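Local atomic coordinates of uncharacterized protein (Shewanella loihica, PDB entry 3O0L), a protein that is of unknown function, belongs to the DUF1425 family of the E-set clan, and is probably made as a bacterial lipoprotein. Residues V15-N19 / G20-S24. Sequence-based numbering, arbitrary orientation.
Sequences VRVDN and GSFHS
His23 and Asp18 face each other across a tight hairpin as a non-hydrogen-bonded antiparallel pair, and their side chains meet on one face of it, adding a bond that the backbones of this pair do not make. ND1 of His23 donates a hydrogen bond to OD1 of Asp18 at 2.7 Å, and the bond is nearly straight. The oxygen lies in the imidazole plane and is met on its anti lone pair, with carboxylate and ring turned 51° apart. Both CG atoms sit beside their own backbone N (chi1 -59° in Asp18), which brings carboxylate and ring together over one face of the hairpin. Arg16, two residues back on the same face, grips the carboxylate side-on in a salt bridge: NE reaches the syn lone pair of OD2 at 3.0 Å, and NH2 meets OD1 from out of the carboxylate plane. OD1 thus accepts from arginine and histidine at once, and the carboxylate is pinned against rotation. An asparagine in place of Asp18 would probably leave Arg16 without its countercharge and weaken the hold on the imidazole.

The opposite face carries Val17, Asn19, Phe22 and Ser24. CG1 of Val17 touches the Phe22 ring at its edge, 3.9 Å from CE2, while the OG of Ser24 passes 3.5 Å from CB of Val17 and hydrogen-bonds to Glu108. Ile7 of the second subunit also packs on Val17.

Between the faces runs the backbone ladder. Val17 and Ser24 exchange two bonds; Asn19 N reaches Phe22 O at 2.8 Å, and the return bond, from Phe22 N to Asn19 O, is longer at 3.1 Å. That last pair closes a type II' turn, with Gly20 taking the positive phi that suits glycine: a beta hairpin with a two-residue loop (Gly20 and Ser21), linking strands 14-19 and 22-34 of the antiparallel five-stranded sheet.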
loop_
_atom_site.group_PDB
_atom_site.type_symbol
_atom_site.label_atom_id
_atom_site.label_comp_id
_atom_site.label_asym_id
_atom_site.label_seq_id
_atom_site.Cartn_x
_atom_site.Cartn_y
_atom_site.Cartn_z
ATOM N N VAL A 15 -0.221 5.456 2.661
ATOM C CA VAL A 15 -1.629 5.397 3.057
ATOM C C VAL A 15 -1.898 6.532 4.005
ATOM O O VAL A 15 -1.195 6.693 5.024
ATOM C CB VAL A 15 -2.037 4.086 3.745
ATOM C CG1 VAL A 15 -3.519 4.121 4.131
ATOM C CG2 VAL A 15 -1.773 2.885 2.812
ATOM N N ARG A 16 -2.880 7.343 3.653
ATOM C CA ARG A 16 -3.316 8.392 4.530
ATOM C C ARG A 16 -4.777 8.248 4.877
ATOM O O ARG A 16 -5.590 7.826 4.057
ATOM C CB ARG A 16 -2.996 9.761 3.981
ATOM C CG ARG A 16 -3.689 10.163 2.787
ATOM C CD ARG A 16 -3.311 11.661 2.407
ATOM N NE ARG A 16 -3.921 12.619 3.313
ATOM C CZ ARG A 16 -3.466 13.857 3.548
ATOM N NH1 ARG A 16 -2.384 14.322 2.929
ATOM N NH2 ARG A 16 -4.099 14.639 4.410
ATOM N N VAL A 17 -5.069 8.616 6.114
ATOM C CA VAL A 17 -6.390 8.569 6.715
ATOM C C VAL A 17 -6.698 9.953 7.260
ATOM O O VAL A 17 -5.864 10.570 7.977
ATOM C CB VAL A 17 -6.431 7.532 7.869
ATOM C CG1 VAL A 17 -7.811 7.532 8.572
ATOM C CG2 VAL A 17 -6.042 6.152 7.358
ATOM N N ASP A 18 -7.899 10.448 6.964
ATOM C CA ASP A 18 -8.355 11.710 7.481
ATOM C C ASP A 18 -9.785 11.500 7.954
ATOM O O ASP A 18 -10.697 11.265 7.144
ATOM C CB ASP A 18 -8.242 12.817 6.428
ATOM C CG ASP A 18 -6.828 13.002 5.938
ATOM O OD1 ASP A 18 -6.014 13.675 6.628
ATOM O OD2 ASP A 18 -6.504 12.449 4.862
ATOM N N ASN A 19 -9.965 11.537 9.272
ATOM C CA ASN A 19 -11.233 11.167 9.871
ATOM C C ASN A 19 -11.533 12.057 11.086
ATOM O O ASN A 19 -11.083 11.784 12.206
ATOM C CB ASN A 19 -11.168 9.680 10.225
ATOM C CG ASN A 19 -12.529 9.101 10.582
ATOM O OD1 ASN A 19 -13.545 9.451 9.988
ATOM N ND2 ASN A 19 -12.547 8.209 11.552
ATOM N N GLY A 20 -12.260 13.146 10.831
ATOM C CA GLY A 20 -12.512 14.177 11.829
ATOM C C GLY A 20 -11.180 14.779 12.224
ATOM O O GLY A 20 -10.412 15.231 11.365
ATOM N N SER A 21 -10.867 14.704 13.512
ATOM C CA SER A 21 -9.655 15.309 14.044
ATOM C C SER A 21 -8.428 14.404 13.848
ATOM O O SER A 21 -7.296 14.867 13.993
ATOM C CB SER A 21 -9.866 15.653 15.530
ATOM O OG SER A 21 -10.081 14.468 16.286
ATOM N N PHE A 22 -8.661 13.135 13.486
ATOM C CA PHE A 22 -7.621 12.161 13.247
ATOM C C PHE A 22 -7.026 12.237 11.841
ATOM O O PHE A 22 -7.742 12.123 10.833
ATOM C CB PHE A 22 -8.178 10.758 13.471
ATOM C CG PHE A 22 -7.156 9.671 13.321
ATOM C CD1 PHE A 22 -6.249 9.422 14.356
ATOM C CD2 PHE A 22 -7.071 8.897 12.157
ATOM C CE1 PHE A 22 -5.286 8.425 14.251
ATOM C CE2 PHE A 22 -6.085 7.885 12.048
ATOM C CZ PHE A 22 -5.199 7.655 13.093
ATOM N N HIS A 23 -5.706 12.397 11.773
ATOM C CA HIS A 23 -4.981 12.455 10.502
ATOM C C HIS A 23 -3.707 11.595 10.610
ATOM O O HIS A 23 -2.888 11.805 11.508
ATOM C CB HIS A 23 -4.650 13.908 10.168
ATOM C CG HIS A 23 -5.852 14.799 10.098
ATOM N ND1 HIS A 23 -6.636 14.906 8.969
ATOM C CD2 HIS A 23 -6.413 15.616 11.025
ATOM C CE1 HIS A 23 -7.631 15.743 9.207
ATOM N NE2 HIS A 23 -7.515 16.193 10.447
ATOM N N SER A 24 -3.545 10.594 9.758
ATOM C CA SER A 24 -2.298 9.879 9.699
ATOM C C SER A 24 -1.851 9.750 8.270
ATOM O O SER A 24 -2.638 9.868 7.365
ATOM C CB SER A 24 -2.444 8.489 10.294
ATOM O OG SER A 24 -3.436 7.784 9.614
HETATM O O HOH W 1 -2.216 6.129 7.742
HETATM O O HOH W 2 -3.566 12.535 6.874
#